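PDB 5VOL: putative esterase, which acts as a ferulic acid esterase of carbohydrate esterase family 1 and probably frees ferulate from arabinoxylan. Local coordinates for residues P45-L50 with Y262-F267; D68-L73 with G77-M82; L95-N98 with D102-G105; V174-P179 with I185-V190; R228-Y233 with C243-R248. One frame throughout, in Å; residues are numbered along the deposited sequence.

Interaction 1 of 5, residues P45-L50 with Y262-F267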
# COMPACT_ATOMS: atom_id res chain seq x y z
N PRO C 45 24.46 7.70 -9.58
CA PRO C 45 24.64 7.33 -8.18
C PRO C 45 24.77 5.81 -8.06
O PRO C 45 24.54 5.09 -9.03
CB PRO C 45 23.37 7.85 -7.49
CG PRO C 45 22.42 8.17 -8.58
CD PRO C 45 23.17 8.39 -9.83
N VAL C 46 25.15 5.34 -6.88
CA VAL C 46 25.31 3.91 -6.67
C VAL C 46 24.69 3.48 -5.35
O VAL C 46 24.77 4.19 -4.34
CB VAL C 46 26.80 3.47 -6.72
CG1 VAL C 46 27.58 4.08 -5.57
CG2 VAL C 46 26.90 1.95 -6.67
N LEU C 47 24.06 2.32 -5.39
CA LEU C 47 23.58 1.64 -4.20
C LEU C 47 24.34 0.31 -4.05
O LEU C 47 24.28 -0.55 -4.94
CB LEU C 47 22.07 1.37 -4.27
CG LEU C 47 21.50 0.49 -3.15
CD1 LEU C 47 21.61 1.19 -1.81
CD2 LEU C 47 20.03 0.11 -3.44
N TYR C 48 25.04 0.14 -2.93
CA TYR C 48 25.61 -1.16 -2.60
C TYR C 48 24.53 -1.97 -1.89
O TYR C 48 24.01 -1.56 -0.86
CB TYR C 48 26.88 -1.00 -1.75
CG TYR C 48 27.97 -0.34 -2.57
CD1 TYR C 48 28.79 -1.11 -3.40
CD2 TYR C 48 28.14 1.04 -2.57
CE1 TYR C 48 29.75 -0.51 -4.20
CE2 TYR C 48 29.10 1.64 -3.36
CZ TYR C 48 29.91 0.86 -4.16
OH TYR C 48 30.86 1.46 -4.96
N LEU C 49 24.17 -3.10 -2.47
CA LEU C 49 23.06 -3.89 -1.93
C LEU C 49 23.56 -5.28 -1.52
O LEU C 49 23.83 -6.13 -2.36
CB LEU C 49 21.95 -3.99 -2.97
CG LEU C 49 20.65 -4.72 -2.61
CD1 LEU C 49 19.96 -4.03 -1.44
CD2 LEU C 49 19.74 -4.71 -3.83
N LEU C 50 23.63 -5.51 -0.21
CA LEU C 50 24.35 -6.66 0.34
C LEU C 50 23.45 -7.86 0.67
O LEU C 50 22.31 -7.69 1.15
CB LEU C 50 25.10 -6.23 1.61
CG LEU C 50 25.97 -4.97 1.52
CD1 LEU C 50 26.70 -4.71 2.84
CD2 LEU C 50 26.98 -5.04 0.35
N TYR C 262 10.84 -1.78 -2.76
CA TYR C 262 9.88 -0.76 -3.17
C TYR C 262 9.87 0.43 -2.22
O TYR C 262 9.40 1.51 -2.58
CB TYR C 262 8.48 -1.38 -3.31
CG TYR C 262 8.28 -2.11 -4.62
CD1 TYR C 262 7.85 -1.43 -5.75
CD2 TYR C 262 8.54 -3.48 -4.74
CE1 TYR C 262 7.67 -2.07 -6.95
CE2 TYR C 262 8.37 -4.14 -5.95
CZ TYR C 262 7.93 -3.41 -7.05
OH TYR C 262 7.74 -4.02 -8.27
N GLN C 263 10.40 0.25 -1.02
CA GLN C 263 10.60 1.39 -0.12
C GLN C 263 12.04 1.91 -0.19
O GLN C 263 12.30 3.13 -0.14
CB GLN C 263 10.24 1.01 1.31
CG GLN C 263 8.74 0.87 1.50
CD GLN C 263 8.35 -0.16 2.55
OE1 GLN C 263 7.21 -0.65 2.54
NE2 GLN C 263 9.27 -0.48 3.48
N CYS C 264 12.98 0.97 -0.32
CA CYS C 264 14.41 1.30 -0.32
C CYS C 264 14.83 2.14 -1.52
O CYS C 264 15.51 3.14 -1.36
CB CYS C 264 15.24 0.01 -0.29
SG CYS C 264 17.03 0.28 -0.33
N LEU C 265 14.44 1.73 -2.71
CA LEU C 265 14.91 2.43 -3.90
C LEU C 265 14.39 3.87 -4.00
O LEU C 265 15.17 4.80 -4.30
CB LEU C 265 14.56 1.62 -5.15
CG LEU C 265 15.31 0.27 -5.17
CD1 LEU C 265 14.82 -0.59 -6.33
CD2 LEU C 265 16.84 0.50 -5.26
N PRO C 266 13.10 4.09 -3.72
CA PRO C 266 12.66 5.50 -3.68
C PRO C 266 13.30 6.30 -2.54
O PRO C 266 13.55 7.49 -2.69
CB PRO C 266 11.13 5.41 -3.48
CG PRO C 266 10.76 4.08 -4.10
CD PRO C 266 11.96 3.15 -3.75
N PHE C 267 13.56 5.64 -1.41
CA PHE C 267 14.19 6.28 -0.26
C PHE C 267 15.58 6.82 -0.59
O PHE C 267 15.84 8.00 -0.37
CB PHE C 267 14.28 5.29 0.91
CG PHE C 267 15.20 5.72 2.01
CD1 PHE C 267 14.87 6.79 2.86
CD2 PHE C 267 16.39 5.03 2.25
CE1 PHE C 267 15.72 7.18 3.88
CE2 PHE C 267 17.25 5.42 3.28
CZ PHE C 267 16.91 6.49 4.10
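L47 on strand 46-50 meets C264 and L265 on helix 254-271, and all three are buried. The apolar contact runs through one methyl group. CD2 of L47 lies 3.7 Å from CD2 of L265, methyl against methyl. The same L47 CD2 is 4.3 Å from the sulfur SG of C264, a looser touch. The two leucine side chains cross at about a right angle. L47 has CG anti to its backbone N (chi1 172°), with CB already directed at the helix. L265 starts at an angle to the strand, but the far end of its side chain carries CD2 across. The contact is small, about 101 Å² of buried surface over both sides.

No hydrogen bond crosses between the two segments, so van der Waals packing carries the contact. Within the helix, F267 N bonds to Q263 O at 3.1 Å. P266 has no N-H to give to the preceding turn, and the helix is kinked there. L47 pairs through its backbone with I83 and V85 of the neighbouring strand 83-87.

The C-terminal helix 254-271 packs on one face of the central sheet of this alpha/beta-hydrolase fold. L47 also touches A134 of strand 133-138, and C264 reaches A136 of that strand. L265 packs on V69 and M70 of helix 66-76, the next helix on the same face.

Interaction 2 of 5, residues D68-L73 with G77-M82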
# COMPACT_ATOMS: atom_id res chain seq x y z
N ASP C 68 13.66 -5.95 -12.41
CA ASP C 68 12.24 -5.72 -12.67
C ASP C 68 11.68 -4.60 -11.80
O ASP C 68 10.84 -3.83 -12.25
CB ASP C 68 11.43 -7.01 -12.45
CG ASP C 68 11.78 -8.07 -13.46
OD1 ASP C 68 12.28 -7.70 -14.55
OD2 ASP C 68 11.57 -9.27 -13.18
N VAL C 69 12.12 -4.54 -10.55
CA VAL C 69 11.67 -3.48 -9.66
C VAL C 69 12.22 -2.13 -10.13
O VAL C 69 11.48 -1.15 -10.19
CB VAL C 69 12.10 -3.73 -8.20
CG1 VAL C 69 11.70 -2.56 -7.31
CG2 VAL C 69 11.48 -5.03 -7.67
N MET C 70 13.51 -2.07 -10.49
CA MET C 70 14.06 -0.83 -11.02
C MET C 70 13.38 -0.38 -12.31
O MET C 70 13.11 0.81 -12.49
CB MET C 70 15.57 -0.96 -11.26
CG MET C 70 16.42 -0.71 -10.02
SD MET C 70 16.36 1.00 -9.45
CE MET C 70 17.32 1.82 -10.73
N ASP C 71 13.10 -1.31 -13.22
CA ASP C 71 12.46 -0.95 -14.48
C ASP C 71 11.10 -0.29 -14.24
O ASP C 71 10.75 0.69 -14.89
CB ASP C 71 12.30 -2.16 -15.39
CG ASP C 71 13.63 -2.62 -16.00
OD1 ASP C 71 14.61 -1.85 -15.96
OD2 ASP C 71 13.66 -3.76 -16.51
N ARG C 72 10.34 -0.83 -13.28
CA ARG C 72 9.10 -0.22 -12.82
C ARG C 72 9.33 1.17 -12.20
O ARG C 72 8.71 2.16 -12.62
CB ARG C 72 8.39 -1.15 -11.81
CG ARG C 72 7.19 -0.52 -11.11
CD ARG C 72 5.92 -0.62 -11.97
NE ARG C 72 5.30 -1.95 -11.94
CZ ARG C 72 5.37 -2.84 -12.92
NH1 ARG C 72 4.74 -4.01 -12.79
NH2 ARG C 72 6.04 -2.57 -14.03
N LEU C 73 10.21 1.26 -11.21
CA LEU C 73 10.34 2.50 -10.46
C LEU C 73 11.07 3.60 -11.25
O LEU C 73 10.83 4.79 -11.05
CB LEU C 73 11.03 2.23 -9.12
CG LEU C 73 10.20 1.33 -8.20
CD1 LEU C 73 10.86 1.09 -6.85
CD2 LEU C 73 8.79 1.88 -7.99
N GLY C 77 9.38 7.32 -12.27
CA GLY C 77 10.11 8.41 -11.66
C GLY C 77 10.32 8.27 -10.16
O GLY C 77 10.94 9.12 -9.53
N GLU C 78 9.80 7.20 -9.56
CA GLU C 78 9.97 7.01 -8.13
C GLU C 78 11.42 6.66 -7.75
O GLU C 78 11.88 6.98 -6.66
CB GLU C 78 9.03 5.92 -7.62
CG GLU C 78 7.56 6.32 -7.67
CD GLU C 78 6.67 5.15 -7.34
OE1 GLU C 78 6.61 4.78 -6.15
OE2 GLU C 78 6.08 4.58 -8.27
N ALA C 79 12.13 5.99 -8.66
CA ALA C 79 13.57 5.79 -8.46
C ALA C 79 14.32 6.44 -9.60
O ALA C 79 13.85 6.43 -10.73
CB ALA C 79 13.90 4.29 -8.38
N CYS C 80 15.49 7.02 -9.31
CA CYS C 80 16.35 7.50 -10.38
C CYS C 80 17.20 6.34 -10.91
O CYS C 80 17.36 5.31 -10.25
CB CYS C 80 17.25 8.63 -9.89
SG CYS C 80 18.52 8.08 -8.70
N GLU C 81 17.73 6.48 -12.12
CA GLU C 81 18.67 5.49 -12.60
C GLU C 81 19.90 5.48 -11.68
O GLU C 81 20.38 6.52 -11.25
CB GLU C 81 19.08 5.76 -14.04
CG GLU C 81 17.98 5.55 -15.05
CD GLU C 81 18.53 5.58 -16.46
OE1 GLU C 81 19.36 6.47 -16.73
OE2 GLU C 81 18.17 4.72 -17.28
N MET C 82 20.37 4.29 -11.34
CA MET C 82 21.50 4.16 -10.44
C MET C 82 22.19 2.83 -10.68
O MET C 82 21.56 1.88 -11.15
CB MET C 82 21.06 4.26 -8.97
CG MET C 82 20.30 3.02 -8.43
SD MET C 82 19.65 3.24 -6.75
CE MET C 82 18.03 3.97 -7.11
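L73 and A79 form the apolar centre, with CB of L73 3.6 Å from CB of A79. Beside them two methionines cross at about a right angle. The CE methyl of M70 sits 4.0 Å from CG of M82, and SD of M70 is 4.1 Å from CE of M82. M70 is bent at chi2 and chi3, which swings its sulfur and methyl over to the loop. There CE of M70 also comes within 3.5 Å of the backbone oxygen O of C80. L73 then reaches outward, its CD2 lying against the carboxylate of E78 (OE2 at 3.8 Å). That carboxylate finds its polar partner in the hydroxyl of S76.

At the polar edge the backbone of A79 turns back to the helix. A79 N donates to L73 O at 3.0 Å, nearly straight at 176°. The donor stands above the carbonyl plane, 62° out of it. Farther out, R72 makes a salt bridge to D253 of a second subunit, and E81 makes one to K42.

G77 takes a positive phi of 82° just after helix 66-76, a backbone shape in which a beta carbon would crowd the carbonyl oxygen of the residue before. This is a glycine-terminated helix end. It lies in the crossover from strand 46-50 through helix 66-76 to strand 83-87, a beta-alpha-beta unit of the alpha/beta-hydrolase sheet.

Interaction 3 of 5, residues L95-N98 with D102-G105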
# COMPACT_ATOMS: atom_id res chain seq x y z
N LEU C 95 32.22 -23.86 4.72
CA LEU C 95 33.29 -23.93 3.73
C LEU C 95 33.85 -22.56 3.38
O LEU C 95 35.05 -22.42 3.15
CB LEU C 95 32.79 -24.58 2.43
CG LEU C 95 32.10 -25.95 2.47
CD1 LEU C 95 31.85 -26.43 1.04
CD2 LEU C 95 32.93 -26.94 3.21
N GLU C 96 32.97 -21.55 3.33
CA GLU C 96 33.30 -20.24 2.79
C GLU C 96 33.22 -19.12 3.83
O GLU C 96 32.41 -19.17 4.75
CB GLU C 96 32.35 -19.89 1.62
CG GLU C 96 32.28 -20.93 0.53
CD GLU C 96 33.63 -21.15 -0.16
OE1 GLU C 96 34.49 -20.24 -0.11
OE2 GLU C 96 33.82 -22.23 -0.74
N TRP C 97 34.05 -18.10 3.66
CA TRP C 97 33.99 -16.93 4.51
C TRP C 97 32.69 -16.14 4.32
O TRP C 97 32.39 -15.70 3.21
CB TRP C 97 35.17 -16.02 4.23
CG TRP C 97 36.48 -16.53 4.74
CD1 TRP C 97 37.48 -17.11 4.01
CD2 TRP C 97 36.96 -16.45 6.08
NE1 TRP C 97 38.54 -17.42 4.83
CE2 TRP C 97 38.25 -17.02 6.10
CE3 TRP C 97 36.42 -15.96 7.28
CZ2 TRP C 97 39.01 -17.10 7.27
CZ3 TRP C 97 37.17 -16.05 8.43
CH2 TRP C 97 38.45 -16.62 8.42
N ASN C 98 31.96 -15.95 5.41
CA ASN C 98 30.78 -15.07 5.43
C ASN C 98 31.08 -13.81 6.24
O ASN C 98 31.66 -13.89 7.31
CB ASN C 98 29.58 -15.80 6.03
CG ASN C 98 28.87 -16.69 5.04
OD1 ASN C 98 27.74 -16.40 4.63
ND2 ASN C 98 29.53 -17.78 4.65
N ASP C 102 36.52 -6.65 8.69
CA ASP C 102 37.85 -7.25 8.72
C ASP C 102 37.96 -8.30 9.81
O ASP C 102 37.75 -8.01 11.00
CB ASP C 102 38.91 -6.18 8.89
CG ASP C 102 39.34 -5.59 7.58
OD1 ASP C 102 38.75 -5.97 6.54
OD2 ASP C 102 40.29 -4.77 7.56
N MET C 103 38.25 -9.52 9.39
CA MET C 103 38.43 -10.65 10.30
C MET C 103 39.83 -11.25 10.12
O MET C 103 40.47 -11.06 9.08
CB MET C 103 37.35 -11.70 10.06
CG MET C 103 35.91 -11.16 10.30
SD MET C 103 34.61 -12.27 9.73
CE MET C 103 34.91 -12.24 7.97
N PRO C 104 40.32 -12.00 11.12
CA PRO C 104 41.65 -12.63 11.01
C PRO C 104 41.73 -13.60 9.83
O PRO C 104 41.00 -14.60 9.82
CB PRO C 104 41.80 -13.37 12.34
CG PRO C 104 40.43 -13.51 12.87
CD PRO C 104 39.68 -12.28 12.41
N GLY C 105 42.56 -13.30 8.84
CA GLY C 105 42.66 -14.12 7.65
C GLY C 105 41.74 -13.76 6.49
O GLY C 105 41.76 -14.41 5.44
O HOH W 1 41.78 -16.91 4.30
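W97 lays its six-membered ring against the 102-105 segment, and its CE3 lies 4.1 Å from the CE methyl of M103. The two side chains slide past each other in opposite directions. M103 is bent at chi3 (-66°), which turns its methyl so that it touches both the indole and the backbone of N98. CE of M103 is 3.7 Å from the carbonyl O of N98. At the far corner of the indole, CH2 of W97 comes to 3.5 Å from P104 O. Both approaches to the ring are oblique.

P104 and G105 have the backbone angles of a type II turn. They link the short, weakly bonded strand 102-103 to its antiparallel partner 106-107, a small hairpin. G105 has a phi of 90°, at which a side chain would press on the carbonyl oxygen of P104. This hairpin and the loop 95-98 belong to the long connection between strand 83-87 and helix 108-123.

A water joins the two segments at the outer side. It donates to G105 O at 2.7 Å and takes a weak bond from NE1 of W97 at 3.3 Å. The indole has two further partners, as W106 stacks on it and K182 makes a cation-pi contact.

Inside the loop, ND2 of N98 bonds to E96 O at 3.2 Å. OD1 of N98 accepts from the backbone N of W54, and ND2 also reaches G91 O.

Interaction 4 of 5, residues V174-P179 with I185-V190. With IPA (isopropyl alcohol), chain R.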
# COMPACT_ATOMS: atom_id res chain seq x y z
N VAL C 174 23.46 -19.22 15.16
CA VAL C 174 24.11 -20.45 14.72
C VAL C 174 25.24 -20.83 15.68
O VAL C 174 26.12 -20.02 15.97
CB VAL C 174 24.69 -20.33 13.29
CG1 VAL C 174 25.44 -21.60 12.90
CG2 VAL C 174 23.58 -20.05 12.29
N PRO C 175 25.20 -22.07 16.21
CA PRO C 175 26.23 -22.59 17.11
C PRO C 175 27.64 -22.45 16.54
O PRO C 175 27.89 -22.81 15.39
CB PRO C 175 25.84 -24.08 17.28
CG PRO C 175 24.81 -24.36 16.22
CD PRO C 175 24.12 -23.06 15.97
N ALA C 176 28.56 -21.91 17.34
CA ALA C 176 29.92 -21.65 16.88
C ALA C 176 30.92 -21.88 18.00
O ALA C 176 31.60 -20.94 18.42
CB ALA C 176 30.03 -20.23 16.35
N ASP C 177 31.01 -23.11 18.48
CA ASP C 177 31.88 -23.44 19.60
C ASP C 177 33.35 -23.65 19.19
O ASP C 177 34.25 -23.56 20.04
CB ASP C 177 31.36 -24.69 20.32
CG ASP C 177 30.15 -24.40 21.18
OD1 ASP C 177 30.09 -23.31 21.79
OD2 ASP C 177 29.25 -25.28 21.25
N ASP C 178 33.61 -23.94 17.92
CA ASP C 178 35.00 -24.11 17.46
C ASP C 178 35.60 -22.74 17.14
O ASP C 178 35.31 -22.17 16.10
CB ASP C 178 35.06 -25.02 16.24
CG ASP C 178 36.49 -25.24 15.72
OD1 ASP C 178 37.42 -24.54 16.18
OD2 ASP C 178 36.68 -26.11 14.85
N PRO C 179 36.48 -22.23 18.01
CA PRO C 179 36.99 -20.85 17.92
C PRO C 179 37.76 -20.55 16.62
O PRO C 179 37.90 -19.37 16.25
CB PRO C 179 37.92 -20.71 19.12
CG PRO C 179 37.73 -21.97 19.94
CD PRO C 179 37.17 -23.01 19.06
N ILE C 185 34.35 -17.13 13.91
CA ILE C 185 35.07 -15.89 13.67
C ILE C 185 34.06 -14.78 13.30
O ILE C 185 34.15 -13.65 13.78
CB ILE C 185 36.13 -16.08 12.57
CG1 ILE C 185 37.19 -17.11 13.04
CG2 ILE C 185 36.78 -14.77 12.24
CD1 ILE C 185 38.25 -17.46 11.99
N LEU C 186 33.11 -15.13 12.44
CA LEU C 186 32.05 -14.18 12.07
C LEU C 186 31.28 -13.74 13.30
O LEU C 186 31.02 -12.55 13.49
CB LEU C 186 31.10 -14.80 11.04
CG LEU C 186 29.81 -14.02 10.79
CD1 LEU C 186 30.14 -12.61 10.30
CD2 LEU C 186 28.90 -14.75 9.81
N THR C 187 30.94 -14.71 14.14
CA THR C 187 30.15 -14.43 15.34
C THR C 187 30.85 -13.41 16.22
O THR C 187 30.24 -12.40 16.61
CB THR C 187 29.87 -15.72 16.11
OG1 THR C 187 29.06 -16.57 15.30
CG2 THR C 187 29.12 -15.43 17.40
N ARG C 188 32.14 -13.62 16.48
CA ARG C 188 32.91 -12.65 17.27
C ARG C 188 32.95 -11.28 16.61
O ARG C 188 32.84 -10.27 17.29
CB ARG C 188 34.35 -13.14 17.50
CG ARG C 188 34.45 -14.40 18.35
CD ARG C 188 35.88 -14.59 18.88
NE ARG C 188 36.90 -14.69 17.84
CZ ARG C 188 37.28 -15.82 17.25
NH1 ARG C 188 36.70 -16.98 17.57
NH2 ARG C 188 38.22 -15.80 16.32
N SER C 189 33.12 -11.26 15.29
CA SER C 189 33.18 -10.01 14.53
C SER C 189 31.88 -9.20 14.64
O SER C 189 31.91 -7.97 14.74
CB SER C 189 33.48 -10.31 13.05
OG SER C 189 33.61 -9.11 12.29
N VAL C 190 30.76 -9.89 14.63
CA VAL C 190 29.45 -9.25 14.73
C VAL C 190 29.27 -8.65 16.11
O VAL C 190 28.77 -7.53 16.26
CB VAL C 190 28.32 -10.24 14.42
CG1 VAL C 190 26.94 -9.65 14.78
CG2 VAL C 190 28.37 -10.61 12.95
C1 IPA R . 23.84 -15.65 13.57
C2 IPA R . 25.34 -15.97 13.52
C3 IPA R . 26.19 -14.75 13.18
O2 IPA R . 25.76 -16.44 14.79
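The loop that leads into helix 182-192 runs back alongside that helix, and P179 is tied to R188 one turn beyond I185. NH1 of R188 donates to P179 O at 3.0 Å with an N-H...O angle of 169°. The bond lies in the carbonyl plane, on a lone pair, and close to the guanidinium plane as well. A bend at chi3 (-59°) turns the guanidinium back to the loop. One face of the group lies over CA of I185. CG1 of I185 touches the same carbonyl, 4.0 Å from P179 O.

Loop and helix form part of the excursion between strands 158-162 and 214-218, the place where many alpha/beta hydrolases carry extra cap elements. The contact is at the surface and lies away from the calcium sites.

Farther along the loop, the CB methyl of A176 points at the helix and meets OG1 of T187 at 3.9 Å. That hydroxyl has its main partner in I183 O, one turn earlier. An isopropyl alcohol molecule, probably from the crystallisation liquor, gives OG1 of T187 a weak hydrogen bond from its O2 at 3.3 Å. V174, close to this molecule, and the next residue P175 are poorly ordered.

Interaction 5 of 5, residues R228-Y233 with C243-R248. With CA (calcium ion), chain B.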
# COMPACT_ATOMS: atom_id res chain seq x y z
N ARG C 228 16.45 -7.13 18.25
CA ARG C 228 17.68 -6.36 18.12
C ARG C 228 17.49 -5.09 17.28
O ARG C 228 18.16 -4.09 17.50
CB ARG C 228 18.79 -7.20 17.49
CG ARG C 228 19.28 -8.35 18.36
CD ARG C 228 19.69 -7.88 19.74
NE ARG C 228 20.45 -8.91 20.45
CZ ARG C 228 20.47 -9.05 21.77
NH1 ARG C 228 19.76 -8.23 22.54
NH2 ARG C 228 21.19 -10.02 22.33
N ASN C 229 16.61 -5.16 16.29
CA ASN C 229 16.36 -3.98 15.45
C ASN C 229 15.61 -2.94 16.26
O ASN C 229 15.81 -1.73 16.09
CB ASN C 229 15.59 -4.36 14.18
CG ASN C 229 16.49 -4.86 13.10
OD1 ASN C 229 17.15 -4.07 12.42
ND2 ASN C 229 16.58 -6.18 12.96
N ILE C 230 14.76 -3.41 17.17
CA ILE C 230 14.06 -2.53 18.08
C ILE C 230 15.06 -1.82 18.98
O ILE C 230 14.96 -0.60 19.19
CB ILE C 230 13.03 -3.31 18.93
CG1 ILE C 230 11.80 -3.66 18.07
CG2 ILE C 230 12.64 -2.51 20.16
CD1 ILE C 230 10.78 -4.58 18.75
N GLU C 231 16.03 -2.56 19.52
CA GLU C 231 17.03 -1.95 20.38
C GLU C 231 17.84 -0.91 19.62
O GLU C 231 18.19 0.14 20.16
CB GLU C 231 17.99 -3.01 20.96
CG GLU C 231 17.35 -4.02 21.88
CD GLU C 231 18.34 -5.12 22.25
OE1 GLU C 231 19.55 -4.83 22.38
OE2 GLU C 231 17.91 -6.28 22.40
N PHE C 232 18.17 -1.21 18.37
CA PHE C 232 18.89 -0.25 17.56
C PHE C 232 18.05 1.02 17.39
O PHE C 232 18.54 2.14 17.56
CB PHE C 232 19.23 -0.84 16.20
CG PHE C 232 19.84 0.15 15.26
CD1 PHE C 232 21.20 0.39 15.25
CD2 PHE C 232 19.04 0.87 14.37
CE1 PHE C 232 21.76 1.30 14.38
CE2 PHE C 232 19.59 1.78 13.50
CZ PHE C 232 20.95 2.00 13.50
N TYR C 233 16.78 0.85 17.03
CA TYR C 233 15.93 2.02 16.81
C TYR C 233 15.78 2.83 18.10
O TYR C 233 15.95 4.05 18.09
CB TYR C 233 14.54 1.62 16.28
CG TYR C 233 13.67 2.84 16.09
CD1 TYR C 233 14.06 3.87 15.24
CD2 TYR C 233 12.48 2.98 16.80
CE1 TYR C 233 13.29 5.01 15.09
CE2 TYR C 233 11.70 4.12 16.65
CZ TYR C 233 12.11 5.12 15.80
OH TYR C 233 11.33 6.25 15.66
N CYS C 243 15.69 8.61 12.38
CA CYS C 243 15.67 7.26 11.83
C CYS C 243 14.22 6.84 11.55
O CYS C 243 13.37 7.02 12.41
CB CYS C 243 16.34 6.29 12.82
SG CYS C 243 16.58 4.61 12.21
N GLN C 244 13.94 6.31 10.36
CA GLN C 244 12.63 5.71 10.12
C GLN C 244 12.65 4.25 10.58
O GLN C 244 13.65 3.55 10.38
CB GLN C 244 12.25 5.77 8.63
CG GLN C 244 12.13 7.17 8.06
CD GLN C 244 11.09 8.02 8.77
OE1 GLN C 244 10.02 7.53 9.13
NE2 GLN C 244 11.40 9.29 9.00
N PHE C 245 11.55 3.80 11.17
CA PHE C 245 11.42 2.41 11.61
C PHE C 245 10.09 1.87 11.09
O PHE C 245 9.06 2.50 11.29
CB PHE C 245 11.51 2.32 13.14
CG PHE C 245 11.54 0.91 13.70
CD1 PHE C 245 12.31 -0.08 13.10
CD2 PHE C 245 10.80 0.58 14.82
CE1 PHE C 245 12.33 -1.38 13.62
CE2 PHE C 245 10.82 -0.73 15.36
CZ PHE C 245 11.59 -1.70 14.75
N ARG C 246 10.12 0.74 10.38
CA ARG C 246 8.90 0.05 9.98
C ARG C 246 8.92 -1.39 10.44
O ARG C 246 9.91 -2.08 10.25
CB ARG C 246 8.69 0.08 8.46
CG ARG C 246 8.81 1.48 7.84
CD ARG C 246 7.59 2.38 8.08
NE ARG C 246 7.82 3.67 7.43
CZ ARG C 246 8.39 4.71 8.03
NH1 ARG C 246 8.72 4.65 9.31
NH2 ARG C 246 8.60 5.83 7.34
N VAL C 247 7.82 -1.83 11.02
CA VAL C 247 7.64 -3.25 11.30
C VAL C 247 6.44 -3.65 10.47
O VAL C 247 5.32 -3.23 10.76
CB VAL C 247 7.41 -3.52 12.79
CG1 VAL C 247 7.12 -5.02 13.03
CG2 VAL C 247 8.60 -3.02 13.63
N ARG C 248 6.68 -4.38 9.39
CA ARG C 248 5.62 -4.85 8.52
C ARG C 248 5.30 -6.31 8.81
O ARG C 248 6.03 -6.96 9.56
CB ARG C 248 6.01 -4.66 7.06
CG ARG C 248 6.36 -3.20 6.75
CD ARG C 248 6.72 -3.01 5.28
NE ARG C 248 8.04 -3.52 4.93
CZ ARG C 248 8.27 -4.53 4.09
NH1 ARG C 248 7.27 -5.18 3.53
NH2 ARG C 248 9.52 -4.88 3.81
CA CA B . 8.73 8.12 11.11
O HOH W 2 12.60 8.88 15.15
O HOH W 3 10.95 8.50 12.37
O HOH W 4 8.84 10.52 10.45
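F245 and Y233 bury the most surface here, and the CB of each stands over a face of the other's ring. CB of F245 sits above the centre of the Y233 ring, 3.5 Å from its centroid. CB of Y233 returns the CH-pi contact at 4.1 Å from the F245 centroid. The ring planes are near parallel (22°) but slid apart, so the rings barely overlap. Both have CG anti to the backbone N, which directs them into the interface between helix 226-238 and strand 244-246. These are the last two elements of the beta-alpha-beta unit that begins with strand 214-218. CG1 of I230 packs on CZ of F245 at 3.9 Å.

C243 meets the edge of the Y233 ring. SG of C243 is 4.0 Å from CD1 of Y233, and O of C243 is 3.4 Å from CE1 of Y233. A leucine in place of Y233 would probably leave CB of F245 without its aromatic face and D221 O of the fourth subunit without the hydroxyl.

OE1 of Q244 binds calcium at 2.4 Å, and NH1 and NH2 of R246 both donate to this oxygen. Two waters and D221, D222 and D249 of the fourth subunit complete the site. The helix side of the strand is mainly aromatic and apolar, with the Y233 hydroxyl at its rim, while Q244 on the other side helps to share calcium between subunits.

From the N terminus, strand 46-50 opens the widest loop, which interaction 1 closes at helix 254-271. The other four contacts nest inside it in series, and none cross. Interaction 2 closes first, at the turn from helix 66-76 towards strand 83-87. It touches interaction 1 where P45 and P266 meet the 77-82 loop. Interaction 3 follows in the hairpin region after that strand. Interaction 4, on helix 182-192, packs directly on interaction 3 through I185, about 11 Å between centres. These two lie across the chain centre from interactions 1 and 2. Interaction 5 comes last, joining helix 226-238 to strand 244-246, the outermost strand of the sheet within this chain, and R248 brings it to Q263 of interaction 1.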